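PDB 4KT7: 2-C-methyl-D-erythritol 4-phosphate cytidylyltransferase from Anaerococcus prevotii, which probably catalyses the transfer of a cytidylyl group from CTP to 2-C-methyl-D-erythritol 4-phosphate, releasing diphosphate, in the DXP pathway of isoprenoid biosynthesis. Local coordinates for residues A16-R22 and V59-D64; E41-D45 and I71-Y75; E65-K69 and R80-G84; R88-F93 and Y180-L184. All coordinates share one frame. Where two conformers were deposited one is given. Residue numbers count along the deposited sequence, not the author numbering.

In the fold
Contacts 1 to 3 lie on one Rossmann-like part of the chain, where helices 39-48 and 65-73 lie beside strands 55-60 and 79-83. Contacts 1 and 3 are closest, centres about 8 Å apart. They meet where these parallel strands pair: Ile-60 N to Val-82 O (3.0 Å) and Ile-60 O to Gly-84 N (2.7 Å) are probable hydrogen bonds. Contacts 2 and 3, about 12 Å apart between centres, both use helix 65-73. Contact 4 lies farther off, about 26 Å from contact 2 between centres. Ser-91 of contact 4 still touches Ala-17, Val-59 and Gly-84. The 16-22 loop probably corresponds to the nucleotide-binding loop of IspD relatives, so contact 1 probably borders the CTP pocket.

Contact 1 (A16-R22 and V59-D64); sequences AAGSGLR and VIRKDD
Asp-64, Arg-61 and Ala-17 bury the most surface here. The 16-22 segment is a loop leaving a strand; 59-64 is strand to Ile-60, then a 3-10 turn at 62-64. Ala-17 CA lies 4.2 Å from Ile-60 CA, and Leu-21 CA 6.6 Å from Asp-64 CA. Ala-16 N donates to Val-59 O (2.7 Å). Asp-64 (chi1 m) points at the loop: OD2 accepts from Leu-21 N (2.9 Å, nearly linear), and OD1 lies 3.0 Å from Arg-22 NH1, a salt bridge of charges only. One water bridges Ala-16 O (2.6 Å), Arg-61 N (2.7 Å) and Asp-64 OD2 (2.8 Å). Arg-61 lays CD 3.2 Å from Gly-18 O; its NH2 forms a salt bridge with Asp-63 OD2 (2.9 Å) in the same segment. Ala-17 CB rests 3.4 Å from Ile-60 C. Ser-19 to Arg-22 form a type II' turn; Gly-20 has phi 69°, and a CB there would collide with Asp-64 OD2 and Arg-61 CD. A glycine-rich loop after the first strand is characteristic of IspD-type cytidylyltransferases, where it probably holds CTP phosphates. Leu-21 packs on helices 39-48 and 65-73, Ile-60 pairs with strand 79-83, and Ser-91 of helix 88-97 touches Ala-17 and Val-59.

Contact 2 (E41-D45 and I71-Y75); sequences EITLD and ILEKY
Leu-44, the apolar centre, points from helix 39-48 toward 71-75 (chi1 t, chi2 p). Its CD2 lies 3.7 Å from Leu-72 CD2, 3.7 Å from Tyr-75 CE2 and 4.3 Å from Ile-71 CG2. Leu-44 CG sits over the Tyr-75 ring face, 4.2 Å from the centroid (CH-pi). Beside these, Glu-41 CG meets Ile-71 CG1 at 3.8 Å. The 41-45 segment is helical; 71-75 is a helix end and turn. Glu-41 CA is 7.1 Å from Ile-71 CA, and Asp-45 CA 8.6 Å from Tyr-75 CA. At the polar edge Tyr-75 OH (chi1 m) gives Asp-45 OD1 a very short hydrogen bond, 2.4 Å. Lys-74 NZ adds a salt bridge to Asp-45 OD1 (3.1 Å), whose hydrogen bonds to OD1 and OD2 are weak. Asp-45 also pairs with Arg-37. The end of helix 65-73 thus packs on helix 39-48 through an apolar centre beside a polar cluster. Leu-44 and Leu-72 both rest on Leu-58 of strand 55-60, and Leu-72 also touches strand 79-83.

Contact 3 (E65-K69 and R80-G84); sequences EDIIK and RYVYG
Segment 65-69 is the first turn of a helix, with Lys-69 N bonded to Glu-65 O at 2.8 Å. Residues 80-83 are extended strand. The short axes are nearly antiparallel, at 171°, and approach to 10.5 Å. Ile-68 CA is 8.4 Å from Tyr-81 CA, and Glu-65 CA 8.6 Å from Tyr-83 CA. Glu-65 is the hub. Its chi1 and chi2 are both t, so the carboxylate extends to the strand and each oxygen takes one phenol: Tyr-81 OH donates to OE2 of Glu-65 and Tyr-83 OH to its OE1, both at 2.6 Å. The tyrosines reach it with different chi1, p for Tyr-81 and m for Tyr-83. One turn along the helix, Ile-68 CG2 packs on Tyr-81 CD2 at 3.9 Å. Lys-69 CE comes 3.2 Å from Tyr-81 OH. The contact joins helix and second strand of a beta-alpha-beta crossover, as in Rossmann-like folds. Strand 55-60 is the first strand of that unit; its Ile-60 touches Ile-68 and Tyr-81, and its backbone bonds to Val-82 and Gly-84.

Contact 4 (R88-F93 and Y180-L184); sequences RELSTF and YEKYL
Helical segments 88-93 and 180-184 cross at -139° with their axes 11.1 Å apart at closest. Phe-93 CA is 7.1 Å from Tyr-180 CA, and Leu-90 CA 8.4 Å from Leu-184 CA. Tyr-180 is the main bump. It points across the gap with chi1 near -110°, and its ring enters the hollow between Glu-89, Thr-92 and Phe-93. The ring edge meets Glu-89 O, 3.3 Å from Tyr-180 CE2, and Tyr-180 OH lies 3.3 Å from Thr-92 CG2. From the other helix the Phe-93 ring (chi1 t) lies against the side chains of Tyr-180, Glu-181 and Leu-184, with Phe-93 CD1 3.9 Å from Tyr-180 CB. Leu-184 CD1 sits over one face of that ring, 3.6 Å from the centroid and 9° off the normal (CH-pi). Leu-184 CD2 also meets Leu-90 CD2 at 3.7 Å. Tyr-183 CE2 rests on Glu-89 CB at 3.6 Å. No hydrogen bond crosses between the segments. Arg-88 NH2 forms a salt bridge with Glu-89 OE2 (2.7 Å), its hydrogen bond weak. The helices meet mainly through aromatic and aliphatic groups, while Asp-193 OD1, outside both segments, joins them by a salt bridge to Arg-88 NH1 and a hydrogen bond with Tyr-180 OH.

Contact 1 (A16-R22 and V59-D64)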
# COMPACT_ATOMS: atom_id res chain seq x y z
N ALA A 16 16.02 -15.19 3.59
CA ALA A 16 16.49 -14.28 4.63
C ALA A 16 17.89 -13.72 4.31
O ALA A 16 18.70 -13.49 5.21
CB ALA A 16 16.48 -14.97 6.00
N ALA A 17 18.16 -13.49 3.04
CA ALA A 17 19.48 -13.07 2.61
C ALA A 17 19.47 -11.66 2.03
O ALA A 17 20.28 -11.34 1.16
CB ALA A 17 20.05 -14.05 1.60
N GLY A 18 18.56 -10.82 2.51
CA GLY A 18 18.58 -9.42 2.14
C GLY A 18 19.56 -8.68 3.04
O GLY A 18 20.78 -8.82 2.89
N SER A 19 19.02 -7.91 3.99
CA SER A 19 19.83 -7.41 5.10
C SER A 19 19.93 -8.54 6.11
O SER A 19 20.71 -8.48 7.06
CB SER A 19 19.17 -6.18 5.74
OG SER A 19 17.93 -6.51 6.33
N GLY A 20 19.14 -9.58 5.88
CA GLY A 20 19.17 -10.77 6.70
C GLY A 20 18.64 -10.53 8.09
O GLY A 20 17.59 -9.92 8.28
N LEU A 21 19.37 -11.02 9.09
CA LEU A 21 18.92 -10.97 10.47
C LEU A 21 19.17 -9.61 11.13
O LEU A 21 18.51 -9.26 12.10
CB LEU A 21 19.61 -12.07 11.28
CG LEU A 21 19.35 -13.48 10.74
CD1 LEU A 21 20.11 -14.49 11.57
CD2 LEU A 21 17.87 -13.76 10.77
N ARG A 22 20.13 -8.86 10.60
CA ARG A 22 20.46 -7.55 11.16
C ARG A 22 20.09 -6.41 10.22
O ARG A 22 19.82 -6.63 9.03
CB ARG A 22 21.95 -7.50 11.56
CG ARG A 22 22.30 -8.47 12.69
CD ARG A 22 23.73 -8.28 13.22
NE ARG A 22 24.76 -8.65 12.24
CZ ARG A 22 25.11 -9.90 11.96
NH1 ARG A 22 24.52 -10.92 12.56
NH2 ARG A 22 26.06 -10.13 11.06
N VAL A 59 17.49 -19.28 2.76
CA VAL A 59 18.60 -18.68 2.04
C VAL A 59 19.08 -17.50 2.88
O VAL A 59 18.30 -16.57 3.17
CB VAL A 59 18.18 -18.25 0.63
CG1 VAL A 59 19.38 -17.79 -0.14
CG2 VAL A 59 17.51 -19.43 -0.12
N ILE A 60 20.35 -17.54 3.29
CA ILE A 60 20.86 -16.61 4.29
C ILE A 60 22.05 -15.78 3.81
O ILE A 60 22.67 -16.07 2.78
CB ILE A 60 21.28 -17.34 5.57
CG1 ILE A 60 22.52 -18.20 5.31
CG2 ILE A 60 20.12 -18.19 6.10
CD1 ILE A 60 23.23 -18.71 6.59
N ARG A 61 22.37 -14.74 4.58
CA ARG A 61 23.64 -14.06 4.42
C ARG A 61 24.70 -14.89 5.13
O ARG A 61 24.44 -15.43 6.21
CB ARG A 61 23.58 -12.67 5.06
CG ARG A 61 22.65 -11.71 4.36
CD ARG A 61 22.66 -10.35 5.05
NE ARG A 61 23.99 -9.97 5.53
CZ ARG A 61 24.90 -9.32 4.80
NH1 ARG A 61 24.63 -8.99 3.54
NH2 ARG A 61 26.08 -9.01 5.33
N LYS A 62 25.89 -14.98 4.55
CA LYS A 62 26.95 -15.76 5.16
C LYS A 62 27.29 -15.26 6.57
O LYS A 62 27.65 -16.05 7.45
CB LYS A 62 28.21 -15.76 4.28
CG LYS A 62 29.39 -16.46 4.94
CD LYS A 62 30.60 -16.65 4.03
CE LYS A 62 31.76 -17.23 4.85
NZ LYS A 62 32.83 -17.87 4.03
N ASP A 63 27.15 -13.95 6.77
CA ASP A 63 27.50 -13.33 8.05
C ASP A 63 26.56 -13.73 9.19
O ASP A 63 26.90 -13.57 10.38
CB ASP A 63 27.51 -11.80 7.91
CG ASP A 63 28.55 -11.31 6.93
OD1 ASP A 63 29.47 -12.09 6.59
OD2 ASP A 63 28.46 -10.14 6.51
N ASP A 64 25.37 -14.21 8.84
CA ASP A 64 24.35 -14.59 9.83
C ASP A 64 24.38 -16.08 10.15
O ASP A 64 23.51 -16.58 10.88
CB ASP A 64 22.95 -14.26 9.30
CG ASP A 64 22.62 -12.77 9.33
OD1 ASP A 64 23.11 -12.04 10.22
OD2 ASP A 64 21.82 -12.34 8.47
O HOH W 1 20.74 -14.15 6.70

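Contact 2 (E41-D45 and I71-Y75)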
# COMPACT_ATOMS: atom_id res chain seq x y z
N GLU A 41 12.46 -16.12 13.20
CA GLU A 41 12.02 -17.22 14.06
C GLU A 41 10.50 -17.35 14.06
O GLU A 41 9.97 -18.46 14.06
CB GLU A 41 12.51 -17.03 15.49
CG GLU A 41 13.96 -17.38 15.73
CD GLU A 41 14.32 -17.31 17.20
OE1 GLU A 41 14.51 -16.18 17.71
OE2 GLU A 41 14.38 -18.37 17.85
N ILE A 42 9.80 -16.22 14.08
CA ILE A 42 8.34 -16.25 14.06
C ILE A 42 7.87 -16.87 12.75
O ILE A 42 6.94 -17.68 12.71
CB ILE A 42 7.76 -14.82 14.21
CG1 ILE A 42 8.30 -14.16 15.49
CG2 ILE A 42 6.24 -14.84 14.20
CD1 ILE A 42 8.16 -12.66 15.50
N THR A 43 8.54 -16.49 11.66
CA THR A 43 8.20 -16.99 10.34
C THR A 43 8.44 -18.49 10.25
O THR A 43 7.57 -19.26 9.83
CB THR A 43 9.08 -16.33 9.27
OG1 THR A 43 8.96 -14.91 9.38
CG2 THR A 43 8.66 -16.78 7.86
N LEU A 44 9.64 -18.90 10.67
CA LEU A 44 10.05 -20.29 10.60
C LEU A 44 9.17 -21.16 11.50
O LEU A 44 8.85 -22.31 11.15
CB LEU A 44 11.52 -20.40 10.98
CG LEU A 44 12.29 -21.62 10.51
CD1 LEU A 44 12.01 -21.88 9.04
CD2 LEU A 44 13.77 -21.41 10.73
N ASP A 45 8.76 -20.61 12.64
CA ASP A 45 7.81 -21.28 13.50
C ASP A 45 6.55 -21.63 12.73
O ASP A 45 6.09 -22.77 12.78
CB ASP A 45 7.42 -20.39 14.69
CG ASP A 45 8.34 -20.58 15.88
OD1 ASP A 45 9.23 -21.45 15.83
OD2 ASP A 45 8.15 -19.85 16.88
N ILE A 71 19.38 -20.81 15.72
CA ILE A 71 17.95 -20.78 15.50
C ILE A 71 17.46 -22.15 15.02
O ILE A 71 16.43 -22.64 15.47
CB ILE A 71 17.58 -19.66 14.52
CG1 ILE A 71 17.63 -18.31 15.26
CG2 ILE A 71 16.22 -19.89 13.88
CD1 ILE A 71 17.70 -17.10 14.33
N LEU A 72 18.25 -22.79 14.15
CA LEU A 72 17.83 -24.06 13.55
C LEU A 72 17.88 -25.26 14.49
O LEU A 72 17.24 -26.28 14.22
CB LEU A 72 18.64 -24.36 12.28
CG LEU A 72 18.22 -23.51 11.08
CD1 LEU A 72 18.96 -23.91 9.82
CD2 LEU A 72 16.72 -23.66 10.88
N GLU A 73 18.62 -25.15 15.60
CA GLU A 73 18.72 -26.26 16.54
C GLU A 73 17.38 -26.57 17.18
O GLU A 73 17.09 -27.71 17.53
CB GLU A 73 19.73 -25.95 17.65
CG GLU A 73 21.17 -25.93 17.19
CD GLU A 73 22.13 -26.00 18.34
OE1 GLU A 73 21.91 -25.30 19.36
OE2 GLU A 73 23.11 -26.77 18.25
N LYS A 74 16.55 -25.54 17.34
CA LYS A 74 15.24 -25.70 17.96
C LYS A 74 14.29 -26.51 17.06
O LYS A 74 13.29 -27.06 17.54
CB LYS A 74 14.67 -24.31 18.33
CG LYS A 74 13.23 -24.05 17.91
CD LYS A 74 12.71 -22.73 18.48
CE LYS A 74 11.23 -22.53 18.13
NZ LYS A 74 10.69 -21.20 18.54
N TYR A 75 14.62 -26.62 15.78
CA TYR A 75 13.75 -27.34 14.84
C TYR A 75 14.21 -28.77 14.51
O TYR A 75 15.38 -29.02 14.22
CB TYR A 75 13.54 -26.52 13.56
CG TYR A 75 12.94 -25.16 13.82
CD1 TYR A 75 11.57 -25.01 14.01
CD2 TYR A 75 13.73 -24.03 13.90
CE1 TYR A 75 11.01 -23.77 14.26
CE2 TYR A 75 13.18 -22.79 14.16
CZ TYR A 75 11.82 -22.66 14.33
OH TYR A 75 11.28 -21.42 14.58

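Contact 3 (E65-K69 and R80-G84)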
# COMPACT_ATOMS: atom_id res chain seq x y z
N GLU A 65 25.37 -16.80 9.62
CA GLU A 65 25.38 -18.27 9.71
C GLU A 65 25.35 -18.83 11.15
O GLU A 65 24.57 -19.73 11.44
CB GLU A 65 26.55 -18.87 8.92
CG GLU A 65 26.56 -20.40 8.94
CD GLU A 65 27.57 -21.01 7.99
OE1 GLU A 65 28.45 -20.27 7.48
OE2 GLU A 65 27.49 -22.24 7.75
N ASP A 66 26.17 -18.29 12.03
CA ASP A 66 26.22 -18.77 13.42
C ASP A 66 24.89 -18.63 14.15
O ASP A 66 24.44 -19.55 14.82
CB ASP A 66 27.33 -18.06 14.19
CG ASP A 66 28.71 -18.51 13.75
OD1 ASP A 66 28.85 -19.71 13.42
OD2 ASP A 66 29.64 -17.67 13.73
N ILE A 67 24.26 -17.47 14.01
CA ILE A 67 22.94 -17.25 14.60
C ILE A 67 21.88 -18.10 13.88
O ILE A 67 20.90 -18.54 14.50
CB ILE A 67 22.55 -15.76 14.57
CG1 ILE A 67 23.64 -14.93 15.25
CG2 ILE A 67 21.21 -15.54 15.24
CD1 ILE A 67 23.88 -15.31 16.70
N ILE A 68 22.06 -18.32 12.58
CA ILE A 68 21.17 -19.22 11.85
C ILE A 68 21.22 -20.64 12.40
O ILE A 68 20.18 -21.28 12.58
CB ILE A 68 21.45 -19.23 10.34
CG1 ILE A 68 20.99 -17.90 9.71
CG2 ILE A 68 20.68 -20.35 9.66
CD1 ILE A 68 19.48 -17.71 9.72
N LYS A 69 22.43 -21.12 12.69
CA LYS A 69 22.60 -22.44 13.28
C LYS A 69 21.90 -22.56 14.64
O LYS A 69 21.27 -23.58 14.95
CB LYS A 69 24.10 -22.75 13.47
CG LYS A 69 24.88 -22.89 12.18
CD LYS A 69 26.35 -23.19 12.49
CE LYS A 69 27.15 -23.47 11.22
NZ LYS A 69 28.61 -23.70 11.49
N ARG A 80 17.17 -26.92 6.21
CA ARG A 80 18.58 -26.60 6.05
C ARG A 80 18.74 -25.23 5.41
O ARG A 80 17.74 -24.57 5.09
CB ARG A 80 19.30 -27.68 5.24
CG ARG A 80 18.71 -27.86 3.85
CD ARG A 80 19.34 -29.04 3.10
NE ARG A 80 18.93 -29.02 1.70
CZ ARG A 80 17.85 -29.63 1.23
NH1 ARG A 80 17.07 -30.32 2.06
NH2 ARG A 80 17.53 -29.55 -0.06
N TYR A 81 19.98 -24.80 5.22
CA TYR A 81 20.23 -23.48 4.66
C TYR A 81 21.32 -23.49 3.60
O TYR A 81 22.23 -24.34 3.64
CB TYR A 81 20.59 -22.50 5.78
CG TYR A 81 21.89 -22.80 6.51
CD1 TYR A 81 23.12 -22.38 6.01
CD2 TYR A 81 21.88 -23.48 7.73
CE1 TYR A 81 24.30 -22.65 6.69
CE2 TYR A 81 23.06 -23.75 8.41
CZ TYR A 81 24.26 -23.33 7.88
OH TYR A 81 25.42 -23.59 8.56
N VAL A 82 21.23 -22.54 2.68
CA VAL A 82 22.29 -22.24 1.72
C VAL A 82 22.61 -20.75 1.76
O VAL A 82 21.80 -19.95 2.26
CB VAL A 82 21.89 -22.64 0.26
CG1 VAL A 82 21.84 -24.16 0.13
CG2 VAL A 82 20.56 -22.04 -0.11
N TYR A 83 23.78 -20.37 1.25
CA TYR A 83 24.15 -18.96 1.21
C TYR A 83 23.39 -18.28 0.08
O TYR A 83 23.20 -18.86 -1.00
CB TYR A 83 25.65 -18.78 0.97
CG TYR A 83 26.57 -19.24 2.08
CD1 TYR A 83 26.11 -19.46 3.36
CD2 TYR A 83 27.92 -19.44 1.83
CE1 TYR A 83 26.98 -19.88 4.38
CE2 TYR A 83 28.79 -19.86 2.82
CZ TYR A 83 28.32 -20.08 4.09
OH TYR A 83 29.21 -20.49 5.05
N GLY A 84 22.96 -17.04 0.29
CA GLY A 84 22.29 -16.29 -0.77
C GLY A 84 23.29 -15.57 -1.66
O GLY A 84 24.48 -15.84 -1.59

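Contact 4 (R88-F93 and Y180-L184)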
# COMPACT_ATOMS: atom_id res chain seq x y z
N ARG A 88 17.79 -10.39 -4.90
CA ARG A 88 16.71 -11.29 -4.51
C ARG A 88 16.68 -12.48 -5.43
O ARG A 88 16.56 -13.62 -4.98
CB ARG A 88 15.34 -10.59 -4.57
CG ARG A 88 14.17 -11.43 -4.00
CD ARG A 88 12.80 -10.88 -4.41
NE ARG A 88 12.62 -10.86 -5.86
CZ ARG A 88 12.34 -11.95 -6.59
NH1 ARG A 88 12.24 -13.14 -6.01
NH2 ARG A 88 12.18 -11.84 -7.91
N GLU A 89 16.81 -12.23 -6.74
CA GLU A 89 16.67 -13.30 -7.71
C GLU A 89 17.81 -14.31 -7.64
O GLU A 89 17.59 -15.52 -7.68
CB GLU A 89 16.55 -12.72 -9.13
CG GLU A 89 15.21 -12.01 -9.38
CD GLU A 89 15.19 -10.60 -8.84
OE1 GLU A 89 16.28 -10.01 -8.68
OE2 GLU A 89 14.08 -10.09 -8.57
N LEU A 90 19.04 -13.83 -7.56
CA LEU A 90 20.19 -14.72 -7.46
C LEU A 90 20.14 -15.52 -6.17
O LEU A 90 20.54 -16.70 -6.13
CB LEU A 90 21.49 -13.93 -7.56
CG LEU A 90 21.83 -13.35 -8.95
CD1 LEU A 90 22.99 -12.36 -8.80
CD2 LEU A 90 22.23 -14.44 -9.90
N SER A 91 19.63 -14.91 -5.11
CA SER A 91 19.38 -15.62 -3.87
C SER A 91 18.35 -16.75 -4.06
O SER A 91 18.57 -17.89 -3.63
CB SER A 91 18.92 -14.65 -2.79
OG SER A 91 20.04 -13.88 -2.35
N THR A 92 17.24 -16.44 -4.70
CA THR A 92 16.21 -17.44 -4.94
C THR A 92 16.78 -18.62 -5.74
O THR A 92 16.51 -19.79 -5.44
CB THR A 92 15.04 -16.79 -5.67
OG1 THR A 92 14.50 -15.79 -4.80
CG2 THR A 92 13.96 -17.82 -6.06
N PHE A 93 17.62 -18.32 -6.73
CA PHE A 93 18.21 -19.38 -7.54
C PHE A 93 19.12 -20.30 -6.75
O PHE A 93 19.16 -21.51 -7.01
CB PHE A 93 18.96 -18.82 -8.73
CG PHE A 93 19.27 -19.85 -9.78
CD1 PHE A 93 18.24 -20.48 -10.45
CD2 PHE A 93 20.58 -20.17 -10.10
CE1 PHE A 93 18.51 -21.43 -11.44
CE2 PHE A 93 20.86 -21.11 -11.08
CZ PHE A 93 19.83 -21.74 -11.74
N TYR A 180 13.66 -19.44 -14.43
CA TYR A 180 14.80 -18.81 -13.77
C TYR A 180 16.06 -18.87 -14.62
O TYR A 180 16.83 -17.89 -14.71
CB TYR A 180 15.02 -19.39 -12.37
CG TYR A 180 14.67 -18.38 -11.30
CD1 TYR A 180 13.36 -18.24 -10.86
CD2 TYR A 180 15.63 -17.52 -10.79
CE1 TYR A 180 13.03 -17.28 -9.89
CE2 TYR A 180 15.31 -16.57 -9.84
CZ TYR A 180 14.01 -16.45 -9.40
OH TYR A 180 13.69 -15.50 -8.46
N GLU A 181 16.28 -20.00 -15.28
CA GLU A 181 17.43 -20.09 -16.19
C GLU A 181 17.29 -19.12 -17.36
O GLU A 181 18.27 -18.49 -17.75
CB GLU A 181 17.61 -21.51 -16.68
CG GLU A 181 17.96 -22.46 -15.57
CD GLU A 181 18.32 -23.85 -16.09
OE1 GLU A 181 17.41 -24.55 -16.60
OE2 GLU A 181 19.51 -24.24 -15.98
N LYS A 182 16.08 -18.99 -17.90
CA LYS A 182 15.81 -17.98 -18.92
C LYS A 182 16.06 -16.56 -18.41
O LYS A 182 16.62 -15.73 -19.11
CB LYS A 182 14.36 -18.07 -19.40
CG LYS A 182 14.10 -19.19 -20.39
CD LYS A 182 12.63 -19.24 -20.73
CE LYS A 182 12.40 -20.02 -22.00
NZ LYS A 182 13.10 -19.39 -23.18
N TYR A 183 15.62 -16.29 -17.19
CA TYR A 183 15.85 -14.98 -16.58
C TYR A 183 17.32 -14.65 -16.44
O TYR A 183 17.75 -13.53 -16.73
CB TYR A 183 15.18 -14.91 -15.21
CG TYR A 183 15.45 -13.61 -14.48
CD1 TYR A 183 14.84 -12.43 -14.88
CD2 TYR A 183 16.33 -13.56 -13.41
CE1 TYR A 183 15.09 -11.23 -14.23
CE2 TYR A 183 16.59 -12.36 -12.75
CZ TYR A 183 15.96 -11.21 -13.16
OH TYR A 183 16.21 -10.01 -12.52
N LEU A 184 18.10 -15.62 -15.97
CA LEU A 184 19.54 -15.42 -15.80
C LEU A 184 20.22 -15.15 -17.13
O LEU A 184 21.18 -14.39 -17.20
CB LEU A 184 20.18 -16.64 -15.13
CG LEU A 184 19.71 -16.83 -13.69
CD1 LEU A 184 20.11 -18.21 -13.16
CD2 LEU A 184 20.27 -15.74 -12.81